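Local structure of putative Acetyltransferase (Pyrococcus horikoshii, 3DDD) at residues P154-E159 against I227-F232; C199-G204 against S220-E225. The protein belongs to the GNAT acetyltransferase family, binds coenzyme A, and probably transfers acyl groups from acyl-coenzyme A. All coordinates share one frame; numbering follows the deposited sequence.

Interaction 1 (P154-E159 against I227-F232); sequences PIKRVE and ILLKAF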
loop_
_atom_site.group_PDB
_atom_site.type_symbol
_atom_site.label_atom_id
_atom_site.label_comp_id
_atom_site.label_asym_id
_atom_site.label_seq_id
_atom_site.Cartn_x
_atom_site.Cartn_y
_atom_site.Cartn_z
ATOM N N PRO A 154 10.022 23.955 -4.664
ATOM C CA PRO A 154 10.675 24.603 -5.811
ATOM C C PRO A 154 10.058 25.982 -6.106
ATOM O O PRO A 154 8.857 26.170 -5.991
ATOM C CB PRO A 154 10.414 23.624 -6.955
ATOM C CG PRO A 154 10.212 22.345 -6.328
ATOM C CD PRO A 154 9.457 22.645 -5.037
ATOM N N ILE A 155 10.897 26.942 -6.450
ATOM C CA ILE A 155 10.456 28.279 -6.838
ATOM C C ILE A 155 10.134 28.202 -8.319
ATOM O O ILE A 155 11.007 28.340 -9.167
ATOM C CB ILE A 155 11.575 29.310 -6.613
ATOM C CG1 ILE A 155 11.960 29.373 -5.139
ATOM C CG2 ILE A 155 11.172 30.692 -7.103
ATOM C CD1 ILE A 155 13.081 30.349 -4.896
ATOM N N LYS A 156 8.886 27.937 -8.633
ATOM C CA LYS A 156 8.521 27.530 -9.982
ATOM C C LYS A 156 7.020 27.383 -10.002
ATOM O O LYS A 156 6.497 26.487 -9.368
ATOM C CB LYS A 156 9.188 26.192 -10.350
ATOM C CG LYS A 156 8.754 25.618 -11.693
ATOM C CD LYS A 156 9.785 24.655 -12.291
ATOM C CE LYS A 156 9.509 24.416 -13.799
ATOM N NZ LYS A 156 10.398 23.392 -14.467
ATOM N N ARG A 157 6.332 28.276 -10.699
ATOM C CA ARG A 157 4.870 28.255 -10.758
ATOM C C ARG A 157 4.462 27.135 -11.681
ATOM O O ARG A 157 5.203 26.794 -12.612
ATOM C CB ARG A 157 4.324 29.589 -11.307
ATOM N N VAL A 158 3.307 26.532 -11.425
ATOM C CA VAL A 158 2.644 25.768 -12.494
ATOM C C VAL A 158 1.192 26.165 -12.713
ATOM O O VAL A 158 0.451 26.541 -11.773
ATOM C CB VAL A 158 2.741 24.228 -12.351
ATOM C CG1 VAL A 158 4.133 23.752 -12.851
ATOM C CG2 VAL A 158 2.387 23.768 -10.921
ATOM N N GLU A 159 0.854 26.115 -14.001
ATOM C CA GLU A 159 -0.475 26.310 -14.510
ATOM C C GLU A 159 -0.962 24.948 -15.054
ATOM O O GLU A 159 -0.169 24.059 -15.336
ATOM C CB GLU A 159 -0.447 27.385 -15.613
ATOM C CG GLU A 159 0.171 28.729 -15.197
ATOM N N ILE A 227 2.126 18.071 -11.848
ATOM C CA ILE A 227 1.255 17.495 -10.814
ATOM C C ILE A 227 1.981 17.533 -9.457
ATOM O O ILE A 227 1.422 17.979 -8.458
ATOM C CB ILE A 227 0.776 16.087 -11.174
ATOM C CG1 ILE A 227 -0.080 16.132 -12.443
ATOM C CG2 ILE A 227 -0.002 15.438 -9.999
ATOM C CD1 ILE A 227 -0.214 14.763 -13.114
ATOM N N LEU A 228 3.248 17.124 -9.427
ATOM C CA LEU A 228 3.930 17.045 -8.151
ATOM C C LEU A 228 4.062 18.420 -7.490
ATOM O O LEU A 228 3.878 18.533 -6.281
ATOM C CB LEU A 228 5.267 16.321 -8.268
ATOM C CG LEU A 228 5.902 15.901 -6.948
ATOM C CD1 LEU A 228 4.914 15.200 -6.040
ATOM C CD2 LEU A 228 7.150 15.059 -7.209
ATOM N N LEU A 229 4.357 19.456 -8.271
ATOM C CA LEU A 229 4.452 20.819 -7.730
ATOM C C LEU A 229 3.134 21.273 -7.098
ATOM O O LEU A 229 3.142 21.867 -6.033
ATOM C CB LEU A 229 4.865 21.835 -8.813
ATOM C CG LEU A 229 6.255 21.796 -9.433
ATOM C CD1 LEU A 229 6.261 22.771 -10.633
ATOM C CD2 LEU A 229 7.350 22.164 -8.461
ATOM N N LYS A 230 2.020 21.029 -7.778
ATOM C CA LYS A 230 0.687 21.365 -7.265
ATOM C C LYS A 230 0.313 20.529 -6.020
ATOM O O LYS A 230 -0.342 21.018 -5.097
ATOM C CB LYS A 230 -0.363 21.188 -8.371
ATOM C CG LYS A 230 -1.817 21.542 -8.000
ATOM C CD LYS A 230 -2.003 22.994 -7.556
ATOM C CE LYS A 230 -1.817 23.969 -8.703
ATOM N NZ LYS A 230 -1.664 25.420 -8.303
ATOM N N ALA A 231 0.748 19.280 -6.005
ATOM C CA ALA A 231 0.532 18.383 -4.872
ATOM C C ALA A 231 1.258 18.914 -3.660
ATOM O O ALA A 231 0.722 18.891 -2.557
ATOM C CB ALA A 231 0.991 16.945 -5.212
ATOM N N PHE A 232 2.469 19.417 -3.856
ATOM C CA PHE A 232 3.259 19.954 -2.743
ATOM C C PHE A 232 2.542 21.179 -2.155
ATOM O O PHE A 232 2.489 21.384 -0.947
ATOM C CB PHE A 232 4.676 20.320 -3.215
ATOM C CG PHE A 232 5.613 20.663 -2.087
ATOM C CD1 PHE A 232 5.575 21.923 -1.491
ATOM C CD2 PHE A 232 6.519 19.722 -1.615
ATOM C CE1 PHE A 232 6.399 22.221 -0.402
ATOM C CE2 PHE A 232 7.373 20.013 -0.574
ATOM C CZ PHE A 232 7.314 21.266 0.048
#

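Interaction 2 (C199-G204 against S220-E225); sequences CAENEG and SPRVAE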
loop_
_atom_site.group_PDB
_atom_site.type_symbol
_atom_site.label_atom_id
_atom_site.label_comp_id
_atom_site.label_asym_id
_atom_site.label_seq_id
_atom_site.Cartn_x
_atom_site.Cartn_y
_atom_site.Cartn_z
ATOM N N CYS A 199 -5.245 16.471 -11.847
ATOM C CA CYS A 199 -5.153 16.032 -13.213
ATOM C C CYS A 199 -4.496 17.119 -14.050
ATOM O O CYS A 199 -4.791 18.301 -13.876
ATOM C CB CYS A 199 -6.564 15.763 -13.760
ATOM S SG CYS A 199 -7.499 14.388 -12.938
ATOM N N ALA A 200 -3.613 16.712 -14.959
ATOM C CA ALA A 200 -2.932 17.635 -15.862
ATOM C C ALA A 200 -3.296 17.210 -17.249
ATOM O O ALA A 200 -3.119 16.046 -17.588
ATOM C CB ALA A 200 -1.449 17.551 -15.702
ATOM N N GLU A 201 -3.805 18.148 -18.050
ATOM C CA GLU A 201 -4.082 17.881 -19.454
ATOM C C GLU A 201 -4.986 16.633 -19.410
ATOM O O GLU A 201 -5.850 16.529 -18.485
ATOM C CB GLU A 201 -2.725 17.762 -20.200
ATOM C CG GLU A 201 -2.013 19.160 -20.221
ATOM C CD GLU A 201 -0.463 19.172 -20.216
ATOM O OE1 GLU A 201 0.159 18.396 -20.981
ATOM O OE2 GLU A 201 0.126 20.001 -19.455
ATOM N N ASN A 202 -4.814 15.696 -20.338
ATOM C CA ASN A 202 -5.346 14.345 -20.108
ATOM C C ASN A 202 -4.217 13.326 -20.122
ATOM O O ASN A 202 -4.364 12.224 -20.646
ATOM C CB ASN A 202 -6.407 13.982 -21.148
ATOM C CG ASN A 202 -7.733 14.707 -20.924
ATOM O OD1 ASN A 202 -7.794 15.721 -20.212
ATOM N ND2 ASN A 202 -8.805 14.186 -21.542
ATOM N N GLU A 203 -3.090 13.705 -19.525
ATOM C CA GLU A 203 -1.830 12.963 -19.638
ATOM C C GLU A 203 -1.263 12.539 -18.292
ATOM O O GLU A 203 -0.209 11.918 -18.240
ATOM C CB GLU A 203 -0.766 13.825 -20.328
ATOM C CG GLU A 203 -1.017 14.218 -21.788
ATOM C CD GLU A 203 0.085 15.157 -22.308
ATOM O OE1 GLU A 203 1.255 15.028 -21.851
ATOM O OE2 GLU A 203 -0.213 16.019 -23.166
ATOM N N GLY A 204 -1.928 12.888 -17.194
ATOM C CA GLY A 204 -1.433 12.459 -15.910
ATOM C C GLY A 204 -2.331 12.810 -14.764
ATOM O O GLY A 204 -3.182 13.664 -14.895
ATOM N N SER A 220 4.449 11.883 -19.385
ATOM C CA SER A 220 5.795 12.477 -19.492
ATOM C C SER A 220 6.318 13.026 -18.179
ATOM O O SER A 220 5.550 13.352 -17.286
ATOM C CB SER A 220 5.838 13.594 -20.544
ATOM O OG SER A 220 5.015 14.678 -20.187
ATOM N N PRO A 221 7.642 13.132 -18.054
ATOM C CA PRO A 221 8.193 13.772 -16.870
ATOM C C PRO A 221 7.714 15.189 -16.650
ATOM O O PRO A 221 7.562 15.592 -15.495
ATOM C CB PRO A 221 9.697 13.753 -17.131
ATOM C CG PRO A 221 9.892 12.554 -18.042
ATOM C CD PRO A 221 8.700 12.614 -18.947
ATOM N N ARG A 222 7.487 15.959 -17.717
ATOM C CA ARG A 222 7.033 17.339 -17.517
ATOM C C ARG A 222 5.631 17.406 -16.930
ATOM O O ARG A 222 5.394 18.236 -16.081
ATOM C CB ARG A 222 7.154 18.231 -18.754
ATOM C CG ARG A 222 6.471 17.752 -19.991
ATOM C CD ARG A 222 6.318 18.909 -21.022
ATOM N NE ARG A 222 5.101 19.652 -20.731
ATOM C CZ ARG A 222 3.877 19.285 -21.107
ATOM N NH1 ARG A 222 3.670 18.180 -21.826
ATOM N NH2 ARG A 222 2.846 20.039 -20.758
ATOM N N VAL A 223 4.723 16.537 -17.361
ATOM C CA VAL A 223 3.397 16.464 -16.758
ATOM C C VAL A 223 3.467 15.970 -15.302
ATOM O O VAL A 223 2.810 16.555 -14.419
ATOM C CB VAL A 223 2.420 15.649 -17.622
ATOM C CG1 VAL A 223 1.199 15.259 -16.840
ATOM C CG2 VAL A 223 2.015 16.488 -18.876
ATOM N N ALA A 224 4.275 14.943 -15.030
ATOM C CA ALA A 224 4.469 14.469 -13.627
ATOM C C ALA A 224 4.958 15.610 -12.751
ATOM O O ALA A 224 4.476 15.773 -11.615
ATOM C CB ALA A 224 5.436 13.304 -13.537
ATOM N N GLU A 225 5.908 16.405 -13.254
ATOM C CA GLU A 225 6.396 17.542 -12.469
ATOM C C GLU A 225 5.282 18.538 -12.136
ATOM O O GLU A 225 5.164 18.935 -10.989
ATOM C CB GLU A 225 7.555 18.252 -13.150
ATOM C CG GLU A 225 8.124 19.382 -12.308
ATOM C CD GLU A 225 9.144 20.198 -13.062
ATOM O OE1 GLU A 225 10.338 19.844 -13.021
ATOM O OE2 GLU A 225 8.742 21.195 -13.696
#

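Interaction 1 (P154-E159 against I227-F232)
The ring nearest the contact is the puckered pyrrolidine of P154, which L229 meets obliquely, at the CB–CG side, rather than squarely over a face. The planar ring of F232 takes its partners outside the two segments: R237 in a cation-pi contact and the ring of F255, with planes at about 35°. The L229 methyl CD2 lies 3.6 Å from P154 CG and 3.7 Å from P154 CB, with ring atom CD of P154 a little farther away at 4.0 Å from the same methyl. The other methyl of L229 turns to V158 and K156. L229 CD1 presses to 3.2 Å from V158 CG1, tighter than carbons usually pack, while the second V158 methyl, CG2, settles against the leucine stem, 3.8 Å from L229 CB. K156 adds the root of its chain, which runs across the leucine at about a right angle, with K156 CG 3.9 Å from L229 CD1. In L229, CD1 stands anti to CA (chi2 170°), which extends that methyl away from the helix toward V158; CD2 branches off toward P154. The packing is apolar throughout. The amines of the two lysines are engaged elsewhere, K156 with E225 and K230 with Q233. The contact lays the loop between strands 140-149 and 161-164 along helix 221-233 near the protein surface. On other sides of that helix, L228 packs on helix 246-252 and on I213 of strand 212-218, and A231 on L198 of strand 196-200.

Interaction 2 (C199-G204 against S220-E225)
R222 and E201 meet with nearly parallel guanidinium and carboxylate planes, 13° apart, in a salt bridge that joins the start of helix 221-233 to the turn after strand 196-200. R222 NH2 lies 3.0 Å from E201 OE2 and donates a hydrogen bond to E201 OE1 at 3.2 Å, on the syn side of the carboxylate, though OE1 is tilted somewhat from the guanidinium plane. The arginine gets there by leaving the helix with CG between N and the carbonyl carbon (chi1 56°) and bending at chi3. E201 OE2 has its strongest partner in K226, whose NZ makes a salt bridge with it. The E203 carboxylate stands steeply to the same guanidinium, 73° between planes, and its salt bridge is long. Beneath these charges sits V223. With CG1 anti to the backbone N, that methyl packs 3.7 Å from A200 CB, while V223 CG2 lies 3.4 Å from both E201 OE1 and E203 OE1. S220 is the N-cap: its OG accepts a weak bond from V223 N. E203 and G204 together face A200 in a classic beta bulge where the turn leads into strand 204-209. Around this, V223 and A224 also rest on A218 of strand 212-218, and C199 packs on helix 169-179.

Interactions 1 and 2 use neighbouring parts of one helix, 221-233, with their centres about 12 Å apart: its first turns meet the turn after strand 196-200, its later ones the loop 154-159. Two threads tie them together. K156 of the loop reaches back to E225 of the early helix in a salt bridge, with K156 NZ 2.9 Å from E225 OE2. I227, from the later half, packs into the other contact, its CG1 3.8 Å from A200 CB. Both contacts lie on the same side of the chain's centre, their own centres about 25 Å and 23 Å from it, and away from the coenzyme A pocket, whose residues fall between 40 and 136.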